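Local atomic coordinates of oxalate biosynthetic component 1 (Burkholderia thailandensis, PDB entry 5IKY), a protein that probably produces oxalate in quorum sensing-dependent oxalogenesis, as a bifunctional enzyme that pairs serine-hydrolase chemistry with lyase activity. Residues Val375-Val380 and Asp441-Cys446; Val310-Pro315 and Glu348-Asn353; Thr137-Thr142 and Gly190-Gly195. All coordinates share one frame; numbering follows the deposited sequence.

In the fold
Contacts 1 and 2 belong to one closed parallel barrel of the TIM type, their centres about 10 Å apart. Strand 375-380 of contact 1 lies directly beside strand 346-351 of contact 2, and the two touch: M378 N is 2.7 Å from I349 O, a probable hydrogen bond, while F377 packs on I349 outside the barrel. Contact 2 reaches the metal site, with the side chain of E350 about 4 Å from the magnesium ion that H227 and E477 bind. Contact 3, between residues 137-142 and 190-195, lies in a separate part of the chain, its centre about 35 Å from that of contact 2 and about 41 Å from that of contact 1.

Contact 1. Residues Val375-Val380 and Asp441-Cys446; sequences VLFMLV and DNFPSC
V375 and F443 meet where the chain returns to its TIM-type parallel barrel. Strand 375-380 is one side of a beta-alpha-beta crossover; helix 418-442 ends just before F443, and a short turn brings the backbone to C446, the first residue of the neighbouring strand 446-451. The two strands start pairing here: V375 N donates to S445 O at 3.0 Å, nearly straight at 165°, and further backbone bonds to K447 and S449 carry the pairing on. V375 has the most surface buried. Its CG2 branch, anti to the carbonyl carbon, reaches obliquely to F443 CD1 at 3.9 Å. F377, two residues along and on the same face of the strand, turns its ring outward to the layer between sheet and helix, where L439 of helix 418-442 also touches it. The two phenyl rings have their planes at 57° and their centroids 5.1 Å apart, an oblique pair. C446 CB comes up in the plane of the F377 ring, 3.9 Å from CE2 at its edge. The tip of F377 does the rest of the work: its CZ stands over one face of the F443 ring, displaced toward the rim, 3.5 Å from CE2 of F443.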
loop_
_atom_site.group_PDB
_atom_site.type_symbol
_atom_site.label_atom_id
_atom_site.label_comp_id
_atom_site.label_asym_id
_atom_site.label_seq_id
_atom_site.Cartn_x
_atom_site.Cartn_y
_atom_site.Cartn_z
ATOM N N VAL A 375 14.166 -5.165 22.595
ATOM C CA VAL A 375 13.139 -6.012 23.177
ATOM C C VAL A 375 11.794 -5.314 23.051
ATOM O O VAL A 375 11.674 -4.127 23.346
ATOM C CB VAL A 375 13.449 -6.333 24.658
ATOM C CG1 VAL A 375 12.400 -7.261 25.247
ATOM C CG2 VAL A 375 14.821 -6.961 24.770
ATOM N N LEU A 376 10.783 -6.049 22.599
ATOM C CA LEU A 376 9.480 -5.457 22.321
ATOM C C LEU A 376 8.486 -5.706 23.447
ATOM O O LEU A 376 8.309 -6.843 23.885
ATOM C CB LEU A 376 8.927 -6.008 21.008
ATOM C CG LEU A 376 9.896 -5.981 19.828
ATOM C CD1 LEU A 376 9.278 -6.662 18.625
ATOM C CD2 LEU A 376 10.291 -4.550 19.503
ATOM N N PHE A 377 7.826 -4.648 23.906
ATOM C CA PHE A 377 6.864 -4.775 24.993
ATOM C C PHE A 377 5.480 -4.271 24.612
ATOM O O PHE A 377 5.335 -3.254 23.935
ATOM C CB PHE A 377 7.357 -4.032 26.236
ATOM C CG PHE A 377 8.512 -4.700 26.920
ATOM C CD1 PHE A 377 8.297 -5.751 27.793
ATOM C CD2 PHE A 377 9.810 -4.282 26.686
ATOM C CE1 PHE A 377 9.359 -6.372 28.427
ATOM C CE2 PHE A 377 10.873 -4.897 27.315
ATOM C CZ PHE A 377 10.649 -5.944 28.186
ATOM N N MET A 378 4.468 -5.002 25.072
ATOM C CA MET A 378 3.070 -4.659 24.856
ATOM C C MET A 378 2.367 -4.470 26.198
ATOM O O MET A 378 2.202 -5.430 26.953
ATOM C CB MET A 378 2.371 -5.753 24.046
ATOM C CG MET A 378 1.180 -5.276 23.242
ATOM S SD MET A 378 1.601 -3.855 22.231
ATOM C CE MET A 378 0.340 -2.726 22.780
ATOM N N LEU A 379 1.958 -3.243 26.499
ATOM C CA LEU A 379 1.261 -2.974 27.754
ATOM C C LEU A 379 -0.239 -3.180 27.614
ATOM O O LEU A 379 -0.935 -2.366 27.007
ATOM C CB LEU A 379 1.539 -1.553 28.247
ATOM C CG LEU A 379 2.974 -1.208 28.645
ATOM C CD1 LEU A 379 3.023 0.179 29.271
ATOM C CD2 LEU A 379 3.545 -2.255 29.590
ATOM N N VAL A 380 -0.731 -4.276 28.182
ATOM C CA VAL A 380 -2.160 -4.557 28.192
ATOM C C VAL A 380 -2.813 -3.830 29.362
ATOM O O VAL A 380 -3.053 -4.418 30.415
ATOM C CB VAL A 380 -2.436 -6.065 28.295
ATOM C CG1 VAL A 380 -3.888 -6.361 27.968
ATOM C CG2 VAL A 380 -1.513 -6.829 27.358
ATOM N N ASP A 441 14.579 0.655 32.623
ATOM C CA ASP A 441 15.754 0.571 33.487
ATOM C C ASP A 441 16.460 -0.777 33.381
ATOM O O ASP A 441 17.676 -0.864 33.554
ATOM C CB ASP A 441 15.369 0.838 34.944
ATOM C CG ASP A 441 14.989 2.286 35.190
ATOM O OD1 ASP A 441 15.167 3.113 34.271
ATOM O OD2 ASP A 441 14.517 2.598 36.305
ATOM N N ASN A 442 15.698 -1.827 33.095
ATOM C CA ASN A 442 16.264 -3.167 32.989
ATOM C C ASN A 442 16.497 -3.612 31.546
ATOM O O ASN A 442 17.086 -4.664 31.301
ATOM C CB ASN A 442 15.366 -4.176 33.702
ATOM C CG ASN A 442 15.390 -4.006 35.207
ATOM O OD1 ASN A 442 16.175 -4.652 35.904
ATOM N ND2 ASN A 442 14.532 -3.130 35.719
ATOM N N PHE A 443 16.041 -2.807 30.593
ATOM C CA PHE A 443 16.256 -3.108 29.184
ATOM C C PHE A 443 16.727 -1.860 28.446
ATOM O O PHE A 443 15.910 -1.055 27.995
ATOM C CB PHE A 443 14.980 -3.661 28.542
ATOM C CG PHE A 443 14.584 -5.017 29.056
ATOM C CD1 PHE A 443 15.206 -6.160 28.582
ATOM C CD2 PHE A 443 13.585 -5.151 30.009
ATOM C CE1 PHE A 443 14.845 -7.411 29.052
ATOM C CE2 PHE A 443 13.220 -6.400 30.482
ATOM C CZ PHE A 443 13.851 -7.531 30.003
ATOM N N PRO A 444 18.055 -1.696 28.331
ATOM C CA PRO A 444 18.679 -0.530 27.692
ATOM C C PRO A 444 18.197 -0.317 26.259
ATOM O O PRO A 444 18.120 0.822 25.800
ATOM C CB PRO A 444 20.177 -0.863 27.728
ATOM C CG PRO A 444 20.255 -2.335 28.003
ATOM C CD PRO A 444 19.058 -2.648 28.835
ATOM N N SER A 445 17.873 -1.403 25.566
ATOM C CA SER A 445 17.309 -1.304 24.225
ATOM C C SER A 445 15.949 -1.993 24.163
ATOM O O SER A 445 15.871 -3.220 24.084
ATOM C CB SER A 445 18.261 -1.915 23.191
ATOM O OG SER A 445 17.772 -1.736 21.872
ATOM N N CYS A 446 14.877 -1.207 24.203
ATOM C CA CYS A 446 13.536 -1.775 24.162
ATOM C C CYS A 446 12.496 -0.811 23.598
ATOM O O CYS A 446 12.640 0.406 23.694
ATOM C CB CYS A 446 13.106 -2.225 25.561
ATOM S SG CYS A 446 12.645 -0.874 26.667
#

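Contact 2. Residues Val310-Pro315 and Glu348-Asn353; sequences VASFSP and EIEVFN
V310 opens the contact with its CG1 branch. Held anti to the backbone N (chi1 177°), this methyl is directed across to the neighbouring strand, 3.4 Å from E348 CB, the two side chains crossing obliquely. The carboxylate end of E348 goes on to N277, which bonds its OE1. A311 turns its methyl group to F340 of helix 330-343, but its carbonyl oxygen takes the first backbone bond, from E348 N at 2.8 Å. S312 is on the same face as E348, with its hydroxyl beside the E350 carboxylate: OG is 3.3 Å from E350 CD. A bend at chi2 (-138°) brings that carboxylate back over S312, and a water donates to E350 OE1 at 2.6 Å while making a weak bond with S312 OG. This is the inner face of the parallel, TIM-type barrel, and the E350 side chain comes within about 4 Å of the magnesium ion held by H227 and E477. F313 continues the parallel pairing on both sides of its residue: its N donates to E348 O in a bent bond of 131°, and its O accepts from E350 N. The same oxygen meets I349 CA at 3.2 Å in a C-H...O contact. The F313 ring lies in the outer layer, where L333 and L337 of helix 330-343 touch it; the F313 and I349 side chains lie side by side, CD2 against CD1. S314 then bonds the strand by its side chain, OG donating to E350 O at 3.3 Å in the carbonyl plane, on a lone pair. That hydroxyl also lies at the edge of the F352 ring. P315 closes the segment by setting CD 3.7 Å from I349 CG2, the two side chains crossing at about a right angle.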
loop_
_atom_site.group_PDB
_atom_site.type_symbol
_atom_site.label_atom_id
_atom_site.label_comp_id
_atom_site.label_asym_id
_atom_site.label_seq_id
_atom_site.Cartn_x
_atom_site.Cartn_y
_atom_site.Cartn_z
ATOM N N VAL A 310 7.367 -11.438 14.516
ATOM C CA VAL A 310 7.111 -11.317 15.943
ATOM C C VAL A 310 6.054 -12.320 16.398
ATOM O O VAL A 310 5.118 -12.616 15.660
ATOM C CB VAL A 310 6.660 -9.879 16.300
ATOM C CG1 VAL A 310 6.325 -9.765 17.767
ATOM C CG2 VAL A 310 7.743 -8.869 15.927
ATOM N N ALA A 311 6.218 -12.857 17.606
ATOM C CA ALA A 311 5.206 -13.721 18.207
ATOM C C ALA A 311 4.990 -13.370 19.682
ATOM O O ALA A 311 5.922 -12.967 20.379
ATOM C CB ALA A 311 5.598 -15.184 18.059
ATOM N N SER A 312 3.755 -13.528 20.147
ATOM C CA SER A 312 3.397 -13.206 21.524
ATOM C C SER A 312 4.156 -14.064 22.528
ATOM O O SER A 312 4.419 -15.244 22.293
ATOM C CB SER A 312 1.890 -13.370 21.734
ATOM O OG SER A 312 1.180 -12.341 21.074
ATOM N N PHE A 313 4.500 -13.455 23.657
ATOM C CA PHE A 313 5.295 -14.112 24.680
ATOM C C PHE A 313 4.962 -13.508 26.042
ATOM O O PHE A 313 5.157 -12.314 26.260
ATOM C CB PHE A 313 6.788 -13.965 24.366
ATOM C CG PHE A 313 7.688 -14.787 25.247
ATOM C CD1 PHE A 313 7.933 -16.120 24.958
ATOM C CD2 PHE A 313 8.300 -14.222 26.354
ATOM C CE1 PHE A 313 8.767 -16.878 25.762
ATOM C CE2 PHE A 313 9.136 -14.976 27.163
ATOM C CZ PHE A 313 9.368 -16.306 26.865
ATOM N N SER A 314 4.443 -14.328 26.951
ATOM C CA SER A 314 4.110 -13.858 28.292
ATOM C C SER A 314 4.836 -14.671 29.358
ATOM O O SER A 314 4.468 -15.810 29.637
ATOM C CB SER A 314 2.599 -13.914 28.525
ATOM O OG SER A 314 1.921 -12.991 27.689
ATOM N N PRO A 315 5.881 -14.085 29.958
ATOM C CA PRO A 315 6.651 -14.797 30.980
ATOM C C PRO A 315 5.908 -14.869 32.312
ATOM O O PRO A 315 6.362 -14.304 33.307
ATOM C CB PRO A 315 7.927 -13.960 31.098
ATOM C CG PRO A 315 7.490 -12.580 30.735
ATOM C CD PRO A 315 6.420 -12.741 29.689
ATOM N N GLU A 348 7.294 -10.705 21.366
ATOM C CA GLU A 348 6.729 -9.475 21.903
ATOM C C GLU A 348 6.135 -9.780 23.260
ATOM O O GLU A 348 5.209 -10.584 23.378
ATOM C CB GLU A 348 5.660 -8.882 20.993
ATOM C CG GLU A 348 5.180 -7.511 21.444
ATOM C CD GLU A 348 3.923 -7.063 20.724
ATOM O OE1 GLU A 348 3.042 -7.913 20.473
ATOM O OE2 GLU A 348 3.823 -5.858 20.402
ATOM N N ILE A 349 6.674 -9.140 24.288
ATOM C CA ILE A 349 6.221 -9.405 25.640
ATOM C C ILE A 349 4.860 -8.776 25.872
ATOM O O ILE A 349 4.731 -7.554 25.922
ATOM C CB ILE A 349 7.210 -8.874 26.685
ATOM C CG1 ILE A 349 8.653 -9.104 26.222
ATOM C CG2 ILE A 349 6.943 -9.515 28.037
ATOM C CD1 ILE A 349 9.005 -10.551 26.002
ATOM N N GLU A 350 3.841 -9.616 26.000
ATOM C CA GLU A 350 2.515 -9.132 26.346
ATOM C C GLU A 350 2.457 -8.929 27.853
ATOM O O GLU A 350 2.377 -9.891 28.617
ATOM C CB GLU A 350 1.437 -10.107 25.875
ATOM C CG GLU A 350 1.566 -10.498 24.409
ATOM C CD GLU A 350 0.231 -10.532 23.689
ATOM O OE1 GLU A 350 -0.497 -11.538 23.826
ATOM O OE2 GLU A 350 -0.088 -9.552 22.979
ATOM N N VAL A 351 2.531 -7.674 28.278
ATOM C CA VAL A 351 2.562 -7.350 29.695
ATOM C C VAL A 351 1.146 -7.231 30.258
ATOM O O VAL A 351 0.548 -6.155 30.251
ATOM C CB VAL A 351 3.339 -6.048 29.945
ATOM C CG1 VAL A 351 3.430 -5.762 31.431
ATOM C CG2 VAL A 351 4.731 -6.149 29.339
ATOM N N PHE A 352 0.615 -8.350 30.738
ATOM C CA PHE A 352 -0.742 -8.386 31.268
ATOM C C PHE A 352 -0.815 -7.921 32.718
ATOM O O PHE A 352 -1.768 -7.246 33.110
ATOM C CB PHE A 352 -1.320 -9.798 31.155
ATOM C CG PHE A 352 -1.749 -10.170 29.766
ATOM C CD1 PHE A 352 -2.975 -9.753 29.272
ATOM C CD2 PHE A 352 -0.935 -10.943 28.957
ATOM C CE1 PHE A 352 -3.376 -10.094 27.999
ATOM C CE2 PHE A 352 -1.336 -11.290 27.679
ATOM C CZ PHE A 352 -2.557 -10.865 27.201
ATOM N N ASN A 353 0.187 -8.287 33.512
ATOM C CA ASN A 353 0.153 -8.022 34.948
ATOM C C ASN A 353 1.527 -7.699 35.531
ATOM O O ASN A 353 2.544 -7.793 34.842
ATOM C CB ASN A 353 -0.449 -9.221 35.683
ATOM C CG ASN A 353 0.141 -10.541 35.227
ATOM O OD1 ASN A 353 1.324 -10.812 35.446
ATOM N ND2 ASN A 353 -0.684 -11.380 34.608
HETATM O O HOH W 1 -2.096 -12.551 22.097
#

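Contact 3. Residues Thr137-Thr142 and Gly190-Gly195; sequences TTFGWT and GHWQPG
F139 swings its CG anti to its own carbonyl carbon (chi1 -76°), and W192 sets its CG anti to the backbone N (chi1 167°); with these torsions the two aromatic side chains approach at about a right angle and meet edge to edge. F139 directly follows helix 126-138, whose last turn closes in a Schellman motif: G140 has positive phi, and its N makes a weak bond back to T137 O. W192 is the last residue of the central strand of a small antiparallel sheet, between strands 26-28 and 53-55, so the contact fastens the end of this helix to the loop that leaves the sheet. No hydrogen bond joins the two segments directly.

F139 has the largest share of the buried surface. Q193 O lies near the ring plane at its edge, 3.2 Å from F139 CE1 and equally far from CZ, so the carbonyl faces the C-H rim of the ring. On the same edge W192 NE1 is 3.9 Å from F139 CZ. The indole is covered on one face by P194, whose CG stands 3.8 Å above the centre of the W192 ring, and Y159 also meets it. T138 supplies the second touch: its hydroxyl is taken by L134 O one turn back in the helix, while the methyl CG2 rests 3.8 Å from G195 O. P194 O is tied to this helix by Q135 NE2. Q193 braces the turn: NE2 reaches out to N50 O, while OE1 accepts from G195 N at 2.8 Å within the turn.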
loop_
_atom_site.group_PDB
_atom_site.type_symbol
_atom_site.label_atom_id
_atom_site.label_comp_id
_atom_site.label_asym_id
_atom_site.label_seq_id
_atom_site.Cartn_x
_atom_site.Cartn_y
_atom_site.Cartn_z
ATOM N N THR A 137 -25.869 0.244 14.160
ATOM C CA THR A 137 -24.620 0.020 13.435
ATOM C C THR A 137 -24.062 -1.374 13.718
ATOM O O THR A 137 -23.359 -1.945 12.881
ATOM C CB THR A 137 -23.553 1.081 13.776
ATOM O OG1 THR A 137 -23.372 1.156 15.196
ATOM C CG2 THR A 137 -23.970 2.445 13.241
ATOM N N THR A 138 -24.374 -1.917 14.892
ATOM C CA THR A 138 -24.037 -3.304 15.204
ATOM C C THR A 138 -24.810 -4.231 14.274
ATOM O O THR A 138 -24.307 -5.273 13.858
ATOM C CB THR A 138 -24.354 -3.661 16.676
ATOM O OG1 THR A 138 -23.601 -2.816 17.555
ATOM C CG2 THR A 138 -24.006 -5.115 16.967
ATOM N N PHE A 139 -26.031 -3.827 13.934
ATOM C CA PHE A 139 -26.906 -4.625 13.086
ATOM C C PHE A 139 -26.605 -4.455 11.602
ATOM O O PHE A 139 -27.218 -5.117 10.764
ATOM C CB PHE A 139 -28.371 -4.274 13.354
ATOM C CG PHE A 139 -28.913 -4.862 14.623
ATOM C CD1 PHE A 139 -28.205 -5.838 15.307
ATOM C CD2 PHE A 139 -30.138 -4.455 15.121
ATOM C CE1 PHE A 139 -28.704 -6.386 16.474
ATOM C CE2 PHE A 139 -30.644 -4.998 16.285
ATOM C CZ PHE A 139 -29.927 -5.966 16.963
ATOM N N GLY A 140 -25.674 -3.564 11.274
ATOM C CA GLY A 140 -25.287 -3.366 9.889
ATOM C C GLY A 140 -25.730 -2.053 9.268
ATOM O O GLY A 140 -25.436 -1.791 8.100
ATOM N N TRP A 141 -26.447 -1.230 10.031
ATOM C CA TRP A 141 -26.770 0.120 9.580
ATOM C C TRP A 141 -25.481 0.925 9.489
ATOM O O TRP A 141 -24.528 0.658 10.218
ATOM C CB TRP A 141 -27.753 0.812 10.528
ATOM C CG TRP A 141 -29.144 0.242 10.529
ATOM C CD1 TRP A 141 -29.514 -1.020 10.896
ATOM C CD2 TRP A 141 -30.353 0.927 10.177
ATOM N NE1 TRP A 141 -30.875 -1.167 10.779
ATOM C CE2 TRP A 141 -31.413 0.013 10.340
ATOM C CE3 TRP A 141 -30.640 2.221 9.731
ATOM C CZ2 TRP A 141 -32.740 0.354 10.075
ATOM C CZ3 TRP A 141 -31.958 2.557 9.468
ATOM C CH2 TRP A 141 -32.990 1.627 9.641
ATOM N N THR A 142 -25.445 1.907 8.598
ATOM C CA THR A 142 -24.253 2.734 8.457
ATOM C C THR A 142 -24.563 4.214 8.637
ATOM O O THR A 142 -25.710 4.643 8.509
ATOM C CB THR A 142 -23.580 2.529 7.087
ATOM O OG1 THR A 142 -24.518 2.819 6.041
ATOM C CG2 THR A 142 -23.083 1.097 6.948
ATOM N N GLY A 190 -40.542 -12.807 22.756
ATOM C CA GLY A 190 -39.692 -13.663 21.947
ATOM C C GLY A 190 -38.230 -13.530 22.320
ATOM O O GLY A 190 -37.900 -13.105 23.427
ATOM N N HIS A 191 -37.348 -13.896 21.397
ATOM C CA HIS A 191 -35.915 -13.801 21.646
ATOM C C HIS A 191 -35.250 -12.770 20.741
ATOM O O HIS A 191 -35.700 -12.508 19.626
ATOM C CB HIS A 191 -35.249 -15.165 21.477
ATOM C CG HIS A 191 -35.238 -15.985 22.729
ATOM N ND1 HIS A 191 -36.307 -16.762 23.122
ATOM C CD2 HIS A 191 -34.286 -16.147 23.678
ATOM C CE1 HIS A 191 -36.014 -17.367 24.259
ATOM N NE2 HIS A 191 -34.793 -17.012 24.618
ATOM N N TRP A 192 -34.161 -12.202 21.242
ATOM C CA TRP A 192 -33.529 -11.039 20.639
ATOM C C TRP A 192 -32.014 -11.202 20.644
ATOM O O TRP A 192 -31.453 -11.741 21.595
ATOM C CB TRP A 192 -33.947 -9.791 21.415
ATOM C CG TRP A 192 -33.169 -8.553 21.137
ATOM C CD1 TRP A 192 -32.766 -8.082 19.922
ATOM C CD2 TRP A 192 -32.701 -7.615 22.107
ATOM N NE1 TRP A 192 -32.079 -6.900 20.077
ATOM C CE2 TRP A 192 -32.025 -6.592 21.411
ATOM C CE3 TRP A 192 -32.789 -7.539 23.499
ATOM C CZ2 TRP A 192 -31.440 -5.507 22.059
ATOM C CZ3 TRP A 192 -32.210 -6.461 24.141
ATOM C CH2 TRP A 192 -31.543 -5.459 23.422
ATOM N N GLN A 193 -31.359 -10.749 19.579
ATOM C CA GLN A 193 -29.900 -10.767 19.510
ATOM C C GLN A 193 -29.343 -9.348 19.624
ATOM O O GLN A 193 -29.302 -8.611 18.640
ATOM C CB GLN A 193 -29.430 -11.432 18.211
ATOM C CG GLN A 193 -27.931 -11.312 17.923
ATOM C CD GLN A 193 -27.061 -11.922 19.006
ATOM O OE1 GLN A 193 -26.712 -11.259 19.983
ATOM N NE2 GLN A 193 -26.700 -13.191 18.835
ATOM N N PRO A 194 -28.921 -8.960 20.838
ATOM C CA PRO A 194 -28.366 -7.629 21.113
ATOM C C PRO A 194 -27.021 -7.404 20.426
ATOM O O PRO A 194 -26.649 -6.264 20.153
ATOM C CB PRO A 194 -28.199 -7.621 22.640
ATOM C CG PRO A 194 -29.018 -8.775 23.141
ATOM C CD PRO A 194 -28.977 -9.791 22.051
ATOM N N GLY A 195 -26.299 -8.487 20.154
ATOM C CA GLY A 195 -24.999 -8.390 19.520
ATOM C C GLY A 195 -23.940 -7.838 20.455
ATOM O O GLY A 195 -23.071 -7.071 20.039
#